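Local atomic coordinates of nucleoprotein (Human coronavirus NL63, PDB entry 5N4K), a protein that probably packages the positive-strand viral RNA genome into a helical ribonucleocapsid, this chain being its N-terminal, RNA-binding domain. Residues M33-S38 with P84-Y89; R45-N50 with P143-V148. One frame throughout, in Å; residues are numbered along the deposited sequence. Where two conformers were deposited one is given.

Contact 1: M33-S38 with P84-Y89; sequences MPLLVS and PKVHFY. With SO4 (sulfate ion), chain F.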
loop_
_atom_site.group_PDB
_atom_site.type_symbol
_atom_site.label_atom_id
_atom_site.label_comp_id
_atom_site.label_asym_id
_atom_site.label_seq_id
_atom_site.Cartn_x
_atom_site.Cartn_y
_atom_site.Cartn_z
ATOM N N MET A 33 0.647 -8.197 -14.058
ATOM C CA MET A 33 -0.386 -8.840 -13.310
ATOM C C MET A 33 0.122 -9.325 -11.965
ATOM O O MET A 33 1.298 -9.696 -11.848
ATOM C CB MET A 33 -0.979 -10.039 -14.121
ATOM C CG MET A 33 -1.856 -9.562 -15.313
ATOM S SD MET A 33 -3.301 -8.621 -14.874
ATOM C CE MET A 33 -4.363 -9.905 -14.173
ATOM N N PRO A 34 -0.741 -9.397 -10.961
ATOM C CA PRO A 34 -0.336 -9.957 -9.658
ATOM C C PRO A 34 -0.185 -11.453 -9.693
ATOM O O PRO A 34 -0.675 -12.157 -10.609
ATOM C CB PRO A 34 -1.453 -9.546 -8.730
ATOM C CG PRO A 34 -2.663 -9.434 -9.622
ATOM C CD PRO A 34 -2.148 -9.001 -10.937
ATOM N N LEU A 35 0.442 -11.988 -8.638
ATOM C CA LEU A 35 0.381 -13.390 -8.314
ATOM C C LEU A 35 -0.598 -13.529 -7.150
ATOM O O LEU A 35 -0.806 -12.609 -6.312
ATOM C CB LEU A 35 1.719 -13.965 -7.895
ATOM C CG LEU A 35 2.818 -13.684 -8.885
ATOM C CD1 LEU A 35 4.155 -14.234 -8.293
ATOM C CD2 LEU A 35 2.509 -14.239 -10.228
ATOM N N LEU A 36 -1.151 -14.756 -7.026
ATOM C CA LEU A 36 -1.978 -15.133 -5.929
ATOM C C LEU A 36 -1.159 -16.063 -4.995
ATOM O O LEU A 36 -0.486 -16.960 -5.481
ATOM C CB LEU A 36 -3.202 -15.883 -6.565
ATOM C CG LEU A 36 -4.334 -16.008 -5.636
ATOM C CD1 LEU A 36 -5.039 -14.659 -5.377
ATOM C CD2 LEU A 36 -5.302 -17.027 -6.283
ATOM N N VAL A 37 -1.282 -15.863 -3.691
ATOM C CA VAL A 37 -0.584 -16.696 -2.711
ATOM C C VAL A 37 -1.595 -17.596 -2.048
ATOM O O VAL A 37 -2.357 -17.142 -1.194
ATOM C CB VAL A 37 0.130 -15.868 -1.664
ATOM C CG1 VAL A 37 1.026 -16.762 -0.847
ATOM C CG2 VAL A 37 1.046 -14.847 -2.293
ATOM N N SER A 38 -1.624 -18.872 -2.483
ATOM C CA SER A 38 -2.589 -19.808 -1.907
ATOM C C SER A 38 -1.912 -20.557 -0.732
ATOM O O SER A 38 -0.804 -20.163 -0.232
ATOM C CB SER A 38 -3.140 -20.685 -3.025
ATOM O OG SER A 38 -3.832 -19.845 -3.988
ATOM N N PRO A 84 -4.104 -13.776 -0.448
ATOM C CA PRO A 84 -3.594 -12.448 -0.797
ATOM C C PRO A 84 -3.055 -12.395 -2.199
ATOM O O PRO A 84 -2.683 -13.419 -2.770
ATOM C CB PRO A 84 -2.490 -12.189 0.234
ATOM C CG PRO A 84 -2.157 -13.464 0.778
ATOM C CD PRO A 84 -3.336 -14.391 0.640
ATOM N N LYS A 85 -3.018 -11.205 -2.775
ATOM C CA LYS A 85 -2.331 -10.969 -4.004
ATOM C C LYS A 85 -1.012 -10.228 -3.711
ATOM O O LYS A 85 -0.852 -9.593 -2.690
ATOM C CB LYS A 85 -3.157 -10.167 -4.995
ATOM C CG LYS A 85 -4.252 -11.010 -5.672
ATOM C CD LYS A 85 -5.146 -10.130 -6.534
ATOM C CE LYS A 85 -6.244 -11.023 -7.056
ATOM N NZ LYS A 85 -7.286 -10.230 -7.785
ATOM N N VAL A 86 -0.055 -10.421 -4.607
ATOM C CA VAL A 86 1.192 -9.658 -4.570
ATOM C C VAL A 86 1.429 -8.997 -5.910
ATOM O O VAL A 86 1.234 -9.614 -6.971
ATOM C CB VAL A 86 2.401 -10.540 -4.144
ATOM C CG1 VAL A 86 2.318 -10.918 -2.681
ATOM C CG2 VAL A 86 2.558 -11.798 -5.014
ATOM N N HIS A 87 1.896 -7.751 -5.882
ATOM C CA HIS A 87 2.206 -7.011 -7.117
ATOM C C HIS A 87 3.671 -6.594 -7.114
ATOM O O HIS A 87 4.183 -6.131 -6.071
ATOM C CB HIS A 87 1.336 -5.742 -7.196
ATOM C CG HIS A 87 -0.136 -5.967 -7.181
ATOM N ND1 HIS A 87 -0.867 -5.917 -8.324
ATOM C CD2 HIS A 87 -0.956 -6.192 -6.174
ATOM C CE1 HIS A 87 -2.122 -6.190 -8.036
ATOM N NE2 HIS A 87 -2.221 -6.341 -6.739
ATOM N N PHE A 88 4.326 -6.715 -8.273
ATOM C CA PHE A 88 5.759 -6.461 -8.334
ATOM C C PHE A 88 6.024 -5.039 -8.770
ATOM O O PHE A 88 5.400 -4.508 -9.728
ATOM C CB PHE A 88 6.403 -7.380 -9.395
ATOM C CG PHE A 88 7.857 -7.034 -9.602
ATOM C CD1 PHE A 88 8.797 -7.522 -8.712
ATOM C CD2 PHE A 88 8.258 -6.213 -10.618
ATOM C CE1 PHE A 88 10.132 -7.164 -8.823
ATOM C CE2 PHE A 88 9.594 -5.830 -10.748
ATOM C CZ PHE A 88 10.501 -6.302 -9.838
ATOM N N TYR A 89 7.025 -4.432 -8.158
ATOM C CA TYR A 89 7.519 -3.122 -8.522
ATOM C C TYR A 89 9.036 -3.140 -8.470
ATOM O O TYR A 89 9.652 -3.668 -7.577
ATOM C CB TYR A 89 7.006 -2.074 -7.529
ATOM C CG TYR A 89 5.511 -1.976 -7.473
ATOM C CD1 TYR A 89 4.786 -2.751 -6.586
ATOM C CD2 TYR A 89 4.853 -1.068 -8.305
ATOM C CE1 TYR A 89 3.370 -2.660 -6.550
ATOM C CE2 TYR A 89 3.481 -1.023 -8.252
ATOM C CZ TYR A 89 2.836 -1.801 -7.422
ATOM O OH TYR A 89 1.384 -1.710 -7.339
HETATM S S SO4 F . -9.367 -8.092 -5.824
HETATM O O1 SO4 F . -10.014 -8.817 -4.712
HETATM O O2 SO4 F . -7.953 -8.464 -5.998
HETATM O O3 SO4 F . -9.303 -6.711 -5.345
HETATM O O4 SO4 F . -10.012 -8.288 -7.154
HETATM O O HOH W 1 2.610 -7.642 -10.383
#
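L35 O takes two donors from the strand of residues 84-89. V86 N gives L35 O a hydrogen bond of 2.9 Å, close to straight at 163°. K85 CA adds a C-H...O contact. L35 N returns the bond to V86 O, which makes L35 and V86 an antiparallel hydrogen-bonded pair. V37 N continues the ladder to P84 O at 3.0 Å. L36 and K85 between them form a non-hydrogen-bonded pair. Beyond P34 a water takes over: it donates to M33 O and accepts from F88 N.

L36 and K85 put their side chains on one face, and P34 lies beside K85. P34 CB sits over one face of the H87 imidazole, a CH-pi contact 3.7 Å from the ring centroid. It is offset toward the rim and comes nearest to CE1. H87 NE2 is hydrogen-bonded to Q69, which is consistent with the ring being held in this orientation. The K85 chain is extended. K85 CG meets L36 CD1 at 3.7 Å, and K85 NZ donates to sulfate O2 at 2.6 Å. R71 and Q69 also bind sulfate here. The ion is probably from the crystallisation liquor, but such an anion site would be consistent with phosphate binding in an RNA-binding domain.

On the face of L35 and V86 the contacts are apolar. L35 CB meets V86 CG2 at 3.7 Å. V37 CG2, anti to its own carbonyl carbon, reaches V86 CG1 at 4.1 Å, while V37 CB lies near P84 CG.

Strand 35-37 thus lies in the antiparallel sheet between strand 80-90 and strand 145-147, and strand 63-73 flanks 80-90 on its other side.

Contact 2: R45-N50 with P143-V148; sequences RVIPRN and PELSVV. With SO4 (sulfate ion), chain J; SO4 (sulfate ion), chain G.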
loop_
_atom_site.group_PDB
_atom_site.type_symbol
_atom_site.label_atom_id
_atom_site.label_comp_id
_atom_site.label_asym_id
_atom_site.label_seq_id
_atom_site.Cartn_x
_atom_site.Cartn_y
_atom_site.Cartn_z
ATOM N N ARG A 45 7.840 -16.050 2.917
ATOM C CA ARG A 45 8.372 -17.409 2.979
ATOM C C ARG A 45 8.360 -18.101 1.637
ATOM O O ARG A 45 9.290 -18.837 1.272
ATOM C CB ARG A 45 7.550 -18.214 4.011
ATOM C CG ARG A 45 8.300 -18.554 5.301
ATOM C CD ARG A 45 8.504 -20.082 5.416
ATOM N NE ARG A 45 7.489 -20.701 6.278
ATOM C CZ ARG A 45 7.008 -21.943 6.168
ATOM N NH1 ARG A 45 7.402 -22.763 5.201
ATOM N NH2 ARG A 45 6.081 -22.340 7.022
ATOM N N VAL A 46 7.342 -17.855 0.829
ATOM C CA VAL A 46 7.170 -18.571 -0.361
ATOM C C VAL A 46 7.743 -17.977 -1.611
ATOM O O VAL A 46 7.967 -18.641 -2.623
ATOM C CB VAL A 46 5.731 -19.084 -0.622
ATOM C CG1 VAL A 46 5.297 -20.043 0.528
ATOM C CG2 VAL A 46 4.785 -17.979 -0.845
ATOM N N ILE A 47 7.933 -16.651 -1.629
ATOM C CA ILE A 47 8.401 -16.024 -2.803
ATOM C C ILE A 47 9.915 -16.137 -2.872
ATOM O O ILE A 47 10.618 -15.649 -1.947
ATOM C CB ILE A 47 7.998 -14.505 -2.783
ATOM C CG1 ILE A 47 6.487 -14.367 -2.896
ATOM C CG2 ILE A 47 8.787 -13.704 -3.822
ATOM C CD1 ILE A 47 5.939 -12.970 -2.625
ATOM N N PRO A 48 10.482 -16.816 -3.892
ATOM C CA PRO A 48 11.963 -16.985 -3.962
ATOM C C PRO A 48 12.697 -15.649 -4.023
ATOM O O PRO A 48 12.191 -14.652 -4.541
ATOM C CB PRO A 48 12.180 -17.780 -5.239
ATOM C CG PRO A 48 10.864 -18.491 -5.402
ATOM C CD PRO A 48 9.822 -17.527 -5.007
ATOM N N ARG A 49 13.969 -15.664 -3.527
ATOM C CA ARG A 49 14.830 -14.512 -3.463
ATOM C C ARG A 49 14.970 -13.823 -4.757
ATOM O O ARG A 49 15.260 -12.611 -4.781
ATOM C CB ARG A 49 16.212 -14.946 -2.967
ATOM C CG ARG A 49 17.031 -15.764 -3.991
ATOM C CD ARG A 49 18.363 -16.286 -3.588
ATOM N NE ARG A 49 18.916 -17.009 -4.696
ATOM C CZ ARG A 49 19.593 -16.493 -5.680
ATOM N NH1 ARG A 49 19.974 -15.229 -5.649
ATOM N NH2 ARG A 49 19.939 -17.251 -6.712
ATOM N N ASN A 50 14.869 -14.543 -5.904
ATOM C CA ASN A 50 15.185 -14.026 -7.176
ATOM C C ASN A 50 13.975 -14.051 -8.135
ATOM O O ASN A 50 14.160 -14.027 -9.357
ATOM C CB ASN A 50 16.343 -14.806 -7.847
ATOM C CG ASN A 50 16.054 -16.291 -7.880
ATOM O OD1 ASN A 50 15.246 -16.862 -7.194
ATOM N ND2 ASN A 50 16.939 -16.965 -8.693
ATOM N N PRO A 143 4.714 -24.041 -5.463
ATOM C CA PRO A 143 3.320 -24.506 -5.539
ATOM C C PRO A 143 2.307 -23.509 -5.010
ATOM O O PRO A 143 1.155 -23.472 -5.451
ATOM C CB PRO A 143 3.359 -25.764 -4.685
ATOM C CG PRO A 143 4.694 -26.232 -4.729
ATOM C CD PRO A 143 5.591 -25.010 -4.761
ATOM N N GLU A 144 2.720 -22.652 -4.080
ATOM C CA GLU A 144 1.787 -21.681 -3.445
ATOM C C GLU A 144 1.546 -20.414 -4.242
ATOM O O GLU A 144 0.704 -19.637 -3.828
ATOM C CB GLU A 144 2.372 -21.292 -2.101
ATOM C CG GLU A 144 2.623 -22.415 -1.111
ATOM C CD GLU A 144 3.968 -23.131 -1.272
ATOM O OE1 GLU A 144 4.792 -22.868 -2.228
ATOM O OE2 GLU A 144 4.118 -24.052 -0.399
ATOM N N LEU A 145 2.230 -20.228 -5.337
ATOM C CA LEU A 145 2.123 -19.052 -6.174
ATOM C C LEU A 145 1.508 -19.372 -7.574
ATOM O O LEU A 145 1.864 -20.384 -8.180
ATOM C CB LEU A 145 3.495 -18.376 -6.432
ATOM C CG LEU A 145 4.147 -17.828 -5.177
ATOM C CD1 LEU A 145 5.440 -17.162 -5.627
ATOM C CD2 LEU A 145 3.287 -16.791 -4.511
ATOM N N SER A 146 0.584 -18.527 -8.000
ATOM C CA SER A 146 0.041 -18.634 -9.378
ATOM C C SER A 146 -0.240 -17.296 -9.957
ATOM O O SER A 146 -0.468 -16.315 -9.233
ATOM C CB SER A 146 -1.254 -19.488 -9.312
ATOM O OG SER A 146 -2.259 -18.882 -8.590
ATOM N N VAL A 147 -0.151 -17.194 -11.258
ATOM C CA VAL A 147 -0.439 -15.927 -11.884
ATOM C C VAL A 147 -1.941 -15.704 -11.922
ATOM O O VAL A 147 -2.740 -16.636 -12.194
ATOM C CB VAL A 147 0.114 -15.828 -13.289
ATOM C CG1 VAL A 147 -0.304 -14.516 -13.914
ATOM C CG2 VAL A 147 1.600 -16.039 -13.322
ATOM N N VAL A 148 -2.360 -14.511 -11.676
ATOM C CA VAL A 148 -3.716 -14.071 -11.876
ATOM C C VAL A 148 -3.806 -13.693 -13.390
ATOM O O VAL A 148 -3.085 -12.785 -13.904
ATOM C CB VAL A 148 -4.066 -12.915 -10.909
ATOM C CG1 VAL A 148 -5.484 -12.446 -11.182
ATOM C CG2 VAL A 148 -3.897 -13.361 -9.462
HETATM S S SO4 J . 19.824 -15.797 -10.003
HETATM O O1 SO4 J . 18.831 -16.872 -9.915
HETATM O O2 SO4 J . 20.878 -16.243 -10.933
HETATM O O3 SO4 J . 20.441 -15.418 -8.699
HETATM O O4 SO4 J . 19.206 -14.593 -10.258
HETATM S S SO4 G . 17.090 -20.153 -2.995
HETATM O O1 SO4 G . 17.343 -21.568 -2.680
HETATM O O2 SO4 G . 17.917 -19.643 -4.163
HETATM O O3 SO4 G . 15.641 -19.805 -3.348
HETATM O O4 SO4 G . 17.154 -19.447 -1.743
#
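V46, I47 and P48 meet E144 and L145 through side chains, with no hydrogen bond between the two segments. The apolar contacts centre on L145, whose two methyls meet different partners. L145 CD2 meets V46 CG2 at 4.1 Å. L145 CD1 meets I47 CG1 at 4.0 Å, the two side chains crossing at about a right angle. P48 CD touches L145 CD1 more loosely, at 4.4 Å.

A charged residue supplies the other van der Waals contact. The E144 chain bends at chi2 (85°), and V46 CG1 packs on E144 CG and E144 CD, 3.8 Å from the latter. The carboxylate's OE2 forms a salt bridge with K41.

Apart from this packing, R49 hydrogen-bonds two sulfates, probably from the crystallisation liquor. R49 NE donates to O2 of one ion at 2.9 Å, in the guanidinium plane. R49 NH2 donates to O3 of the second at 2.7 Å, and NH1 adds a weak bond to that oxygen.

The segment 45-50 leaves helix 43-46 at I47, which also packs on V109 and V111 of strand 108-112. Across from it, L145 begins strand 145-147 and touches V37 of the neighbouring strand 35-37.

In the fold
The two contacts share one sheet. Strands 35-37 and 145-147 are neighbours in it, and L36 N to S146 O and S38 N to E144 O probably join them by backbone hydrogen bonds. Contact 1 is strand pairing: main-chain bonds fix the register, with a buried apolar face and a partly exposed mixed one with L36, K85 and H87. Contact 2 is smaller and holds by side chains alone, a helix end and loop against strand 145-147, at one edge of the sheet within this chain. Its touching residues are mostly buried, though it lies farther from the chain centre. V37 and L145 bring the apolar sides together. Sulfates mark polar surface at both, on K85 and on R49.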